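Local coordinates for protein 2-oxoglutarate dehydrogenase E3 component (Thermus thermophilus, PDB 2YQU) that probably oxidises protein-bound dihydrolipoyl groups with NAD(+), using one FAD per subunit, as the dihydrolipoamide dehydrogenase component of 2-oxo acid dehydrogenase complexes, at residues I361-K367 and I386-A392; Y333-P337 and A348-T352. All coordinates share one frame; numbering follows the deposited sequence.

Interaction 1. Residues I361-K367 and I386-A392; sequences IPYKVGK and IKVLAHA
Lys-364 and Ala-390 form a hydrogen-bonded pair of an antiparallel ladder, with Lys-364 N donating to Ala-390 O at 2.8 Å and Ala-390 N returning a bond to Lys-364 O. Two residues on, Gly-366 and Val-388 repeat the exchange, with Val-388 N 2.8 Å from Gly-366 O. These four bonds are nearly straight, and the strand axes run at 156°, close to antiparallel. A fifth, from Ala-392 N to Pro-362 O (3.0 Å), extends the pairing past the strands, but its donor sits above the carbonyl plane. The same Pro-362 O lies over the centre of the His-391 ring, whose ND1 accepts a hydrogen bond from Lys-393 N.

On the face shared by Lys-364 and Ala-390, the lysine chain bends at chi3 (-82°), which brings CE to 3.5 Å from His-391 O. Its NZ reaches Ala-392 O through a water held 2.8 Å from NZ, and it also meets Asp-395 in a salt bridge and the carbonyl of Trp-449. The other face is apolar near the strands. There Val-365 CG2 touches Leu-389 CD2 at 3.8 Å, the two side chains lying side by side, while Val-365 CG1 rests on Lys-387 CD at 4.0 Å. Leu-389 CD2 also approaches Tyr-363 CD1. Beyond this layer Lys-387 NZ forms salt bridges with Asp-207, Glu-209 and Glu-353, and Tyr-363 OH bonds Glu-353.

At the loop end, Ile-361 CG2 meets His-391 CD2 at 3.5 Å. The contact thus pairs strand 363-369, at the edge of the dimerisation domain's antiparallel sheet within this chain, with 385-391. Backbone bonds set the register, while the amines of Lys-364 and Lys-387, which end at acidic partners on opposite faces of the sheet, probably have their charges largely balanced.

Interaction 2. Residues Y333-P337 and A348-T352; sequences YQAIP and AVGYT
Gln-334 lays its amide over one face of the Tyr-351 ring, with OE1 3.0 Å above the ring plane and over its centre. The six ring carbons lie at similar distances from that oxygen, with Tyr-351 CZ and CE1 both 3.2 Å from Gln-334 OE1. The amide and ring planes are 34° apart, so the oxygen is the part that lies on the ring, while Gln-334 NE2 stands farther off, 3.7 Å from Tyr-351 OH. The fold-back comes from Gln-334 chi2 (-51°), which bends the chain and carries the amide across to the tyrosine. Leu-356 and Gln-359 of helix 353-359 also touch the Tyr-351 side chain. An alanine in place of Tyr-351 would probably leave the Gln-334 amide without the ring face beneath it and free to turn.

Val-349 meets the other segment mainly through CG2, set anti to its own backbone N; this methyl lies 3.6 Å from Gln-334 O and also touches the Ala-335 carbonyl carbon. Pro-337 packs beside the valine, and its CA makes a C-H contact of 3.4 Å with Ala-348 O. No direct hydrogen bond crosses: Gly-350 N is near Gln-334 O, but the angle is poor. Water bridges instead, one water accepting from Gly-350 N at 2.9 Å and lying within bonding distance of Ile-336 O at 2.7 Å.

Pro-431 and Ala-433 of the second subunit pack on Ala-335, Ile-336 and Pro-337, and Pro-337 O accepts a bond from His-311 NE2. A 3-10 turn thus leads into strand 338-340 and packs beside the end of strand 345-350, in the antiparallel sheet of the dimerisation domain of this pyridine nucleotide-disulfide oxidoreductase family.

Following the chain, the 3-10 turn at 333-335 enters edge strand 338-340, and strand 345-350 returns antiparallel beside it; interaction 2 closes this short loop. Helix 353-359 then leads to strand 363-369, and interaction 1 closes a second loop, containing helix 374-379, when strand 385-391 comes back. The loops follow in series and neither nest nor cross. Both belong to one antiparallel sheet, with strand 397-404 lying between 345-350 and 385-391, so the contacts sit toward its two sides, their centres 13 Å apart. They meet directly where Leu-389 CD1 packs 3.6 Å from Tyr-351 O, and helix 353-359 touches side chains of both.

Interaction 1. Residues I361-K367 and I386-A392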
# COMPACT_ATOMS: atom_id res chain seq x y z
N ILE A 361 -7.43 -8.80 -28.58
CA ILE A 361 -6.22 -8.02 -28.34
C ILE A 361 -5.06 -8.95 -27.96
O ILE A 361 -5.18 -9.73 -27.01
CB ILE A 361 -6.47 -6.96 -27.25
CG1 ILE A 361 -7.57 -5.99 -27.70
CG2 ILE A 361 -5.19 -6.20 -26.93
CD1 ILE A 361 -8.16 -5.12 -26.59
N PRO A 362 -3.94 -8.87 -28.67
CA PRO A 362 -2.77 -9.69 -28.36
C PRO A 362 -2.03 -9.12 -27.16
O PRO A 362 -1.81 -7.91 -27.12
CB PRO A 362 -1.92 -9.58 -29.62
CG PRO A 362 -2.24 -8.24 -30.17
CD PRO A 362 -3.68 -7.97 -29.82
N TYR A 363 -1.68 -9.96 -26.19
CA TYR A 363 -1.03 -9.49 -24.97
C TYR A 363 0.05 -10.42 -24.44
O TYR A 363 0.15 -11.60 -24.81
CB TYR A 363 -2.08 -9.21 -23.88
CG TYR A 363 -2.84 -10.44 -23.42
CD1 TYR A 363 -2.50 -11.09 -22.25
CD2 TYR A 363 -3.91 -10.93 -24.16
CE1 TYR A 363 -3.20 -12.22 -21.82
CE2 TYR A 363 -4.61 -12.05 -23.75
CZ TYR A 363 -4.26 -12.69 -22.58
OH TYR A 363 -4.95 -13.81 -22.16
N LYS A 364 0.87 -9.85 -23.55
CA LYS A 364 1.88 -10.58 -22.80
C LYS A 364 1.48 -10.59 -21.33
O LYS A 364 0.88 -9.64 -20.83
CB LYS A 364 3.25 -9.93 -22.95
CG LYS A 364 3.56 -9.44 -24.36
CD LYS A 364 4.86 -8.64 -24.42
CE LYS A 364 4.67 -7.19 -24.00
NZ LYS A 364 5.93 -6.40 -24.04
N VAL A 365 1.82 -11.68 -20.65
CA VAL A 365 1.52 -11.88 -19.25
C VAL A 365 2.83 -11.84 -18.46
O VAL A 365 3.79 -12.54 -18.80
CB VAL A 365 0.81 -13.23 -19.03
CG1 VAL A 365 0.65 -13.54 -17.55
CG2 VAL A 365 -0.55 -13.24 -19.74
N GLY A 366 2.86 -11.01 -17.43
CA GLY A 366 3.95 -10.97 -16.47
C GLY A 366 3.39 -11.26 -15.09
O GLY A 366 2.41 -10.66 -14.69
N LYS A 367 4.02 -12.17 -14.36
CA LYS A 367 3.51 -12.60 -13.08
C LYS A 367 4.65 -12.76 -12.08
O LYS A 367 5.68 -13.38 -12.39
CB LYS A 367 2.74 -13.92 -13.24
CG LYS A 367 2.03 -14.40 -12.00
CD LYS A 367 0.98 -15.44 -12.37
CE LYS A 367 0.70 -16.39 -11.22
NZ LYS A 367 -0.23 -17.48 -11.66
N ILE A 386 0.89 -11.04 -8.27
CA ILE A 386 0.37 -9.96 -9.10
C ILE A 386 0.73 -10.26 -10.55
O ILE A 386 1.82 -10.74 -10.85
CB ILE A 386 0.91 -8.57 -8.67
CG1 ILE A 386 0.40 -8.22 -7.27
CG2 ILE A 386 0.49 -7.49 -9.67
CD1 ILE A 386 1.03 -6.98 -6.67
N LYS A 387 -0.21 -9.97 -11.44
CA LYS A 387 -0.12 -10.25 -12.85
C LYS A 387 -0.35 -8.94 -13.61
O LYS A 387 -1.33 -8.24 -13.36
CB LYS A 387 -1.17 -11.31 -13.20
CG LYS A 387 -1.50 -11.47 -14.65
CD LYS A 387 -2.21 -12.78 -14.92
CE LYS A 387 -3.73 -12.67 -14.74
NZ LYS A 387 -4.44 -13.95 -15.12
N VAL A 388 0.56 -8.61 -14.52
CA VAL A 388 0.42 -7.47 -15.41
C VAL A 388 0.16 -7.98 -16.84
O VAL A 388 0.87 -8.84 -17.34
CB VAL A 388 1.67 -6.58 -15.39
CG1 VAL A 388 1.61 -5.49 -16.48
CG2 VAL A 388 1.85 -5.95 -14.00
N LEU A 389 -0.87 -7.44 -17.47
CA LEU A 389 -1.19 -7.74 -18.86
C LEU A 389 -0.78 -6.54 -19.70
O LEU A 389 -1.22 -5.44 -19.43
CB LEU A 389 -2.68 -8.01 -19.00
CG LEU A 389 -3.24 -9.04 -18.02
CD1 LEU A 389 -4.71 -9.28 -18.25
CD2 LEU A 389 -2.47 -10.35 -18.12
N ALA A 390 0.07 -6.75 -20.70
CA ALA A 390 0.53 -5.65 -21.55
C ALA A 390 0.34 -5.96 -23.03
O ALA A 390 0.46 -7.11 -23.44
CB ALA A 390 1.99 -5.35 -21.27
N HIS A 391 0.07 -4.94 -23.83
CA HIS A 391 -0.17 -5.14 -25.24
C HIS A 391 1.09 -5.72 -25.89
O HIS A 391 2.20 -5.26 -25.64
CB HIS A 391 -0.56 -3.82 -25.91
CG HIS A 391 -1.23 -4.00 -27.23
ND1 HIS A 391 -0.52 -4.27 -28.39
CD2 HIS A 391 -2.53 -3.97 -27.59
CE1 HIS A 391 -1.36 -4.39 -29.40
NE2 HIS A 391 -2.59 -4.21 -28.94
N ALA A 392 0.91 -6.75 -26.72
CA ALA A 392 2.03 -7.48 -27.32
C ALA A 392 2.89 -6.61 -28.23
O ALA A 392 4.09 -6.85 -28.37
CB ALA A 392 1.50 -8.68 -28.09
O HOH W 1 5.92 -5.57 -26.71

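Interaction 2. Residues Y333-P337 and A348-T352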
# COMPACT_ATOMS: atom_id res chain seq x y z
N TYR A 333 -12.59 4.55 -17.22
CA TYR A 333 -13.09 3.30 -16.63
C TYR A 333 -12.00 2.23 -16.50
O TYR A 333 -12.06 1.40 -15.60
CB TYR A 333 -14.31 2.78 -17.40
CG TYR A 333 -15.49 3.70 -17.24
CD1 TYR A 333 -16.23 3.70 -16.06
CD2 TYR A 333 -15.84 4.60 -18.23
CE1 TYR A 333 -17.29 4.57 -15.88
CE2 TYR A 333 -16.91 5.48 -18.06
CZ TYR A 333 -17.62 5.46 -16.88
OH TYR A 333 -18.69 6.32 -16.69
N GLN A 334 -11.00 2.29 -17.37
CA GLN A 334 -9.89 1.32 -17.35
C GLN A 334 -8.91 1.50 -16.19
O GLN A 334 -8.06 0.63 -15.94
CB GLN A 334 -9.12 1.38 -18.66
CG GLN A 334 -9.96 1.04 -19.87
CD GLN A 334 -10.70 -0.25 -19.68
OE1 GLN A 334 -10.08 -1.32 -19.59
NE2 GLN A 334 -12.03 -0.17 -19.60
N ALA A 335 -9.00 2.63 -15.49
CA ALA A 335 -8.12 2.92 -14.37
C ALA A 335 -8.82 2.78 -13.02
O ALA A 335 -8.25 3.14 -11.99
CB ALA A 335 -7.53 4.31 -14.52
N ILE A 336 -10.06 2.28 -13.03
CA ILE A 336 -10.84 2.12 -11.81
C ILE A 336 -10.61 0.73 -11.22
O ILE A 336 -11.03 -0.26 -11.83
CB ILE A 336 -12.35 2.32 -12.10
CG1 ILE A 336 -12.61 3.79 -12.45
CG2 ILE A 336 -13.20 1.88 -10.91
CD1 ILE A 336 -14.08 4.09 -12.83
N PRO A 337 -9.97 0.65 -10.06
CA PRO A 337 -9.76 -0.65 -9.41
C PRO A 337 -11.01 -1.20 -8.75
O PRO A 337 -11.87 -0.44 -8.30
CB PRO A 337 -8.72 -0.34 -8.34
CG PRO A 337 -8.96 1.07 -8.00
CD PRO A 337 -9.39 1.74 -9.26
N ALA A 348 -8.58 -6.15 -9.14
CA ALA A 348 -8.52 -6.07 -10.59
C ALA A 348 -8.57 -4.61 -11.02
O ALA A 348 -9.31 -3.81 -10.46
CB ALA A 348 -9.67 -6.81 -11.22
N VAL A 349 -7.79 -4.28 -12.03
CA VAL A 349 -7.90 -2.99 -12.68
C VAL A 349 -7.65 -3.18 -14.17
O VAL A 349 -6.84 -4.02 -14.59
CB VAL A 349 -6.96 -1.93 -12.03
CG1 VAL A 349 -5.51 -2.29 -12.21
CG2 VAL A 349 -7.24 -0.54 -12.59
N GLY A 350 -8.35 -2.41 -14.98
CA GLY A 350 -8.28 -2.55 -16.43
C GLY A 350 -8.91 -3.86 -16.86
O GLY A 350 -9.78 -4.40 -16.18
N TYR A 351 -8.45 -4.38 -18.00
CA TYR A 351 -9.07 -5.55 -18.61
C TYR A 351 -8.54 -6.85 -18.01
O TYR A 351 -7.36 -6.96 -17.69
CB TYR A 351 -8.81 -5.55 -20.12
CG TYR A 351 -9.61 -4.51 -20.89
CD1 TYR A 351 -8.97 -3.60 -21.74
CD2 TYR A 351 -10.99 -4.44 -20.77
CE1 TYR A 351 -9.71 -2.66 -22.44
CE2 TYR A 351 -11.73 -3.50 -21.46
CZ TYR A 351 -11.08 -2.61 -22.30
OH TYR A 351 -11.82 -1.68 -22.99
N THR A 352 -9.43 -7.83 -17.88
CA THR A 352 -9.03 -9.19 -17.56
C THR A 352 -8.52 -9.88 -18.81
O THR A 352 -8.75 -9.41 -19.92
CB THR A 352 -10.21 -10.01 -17.00
OG1 THR A 352 -11.23 -10.12 -17.99
CG2 THR A 352 -10.88 -9.33 -15.80
O HOH W 2 -10.76 -0.98 -14.37
O HOH W 3 -11.80 -2.99 -12.07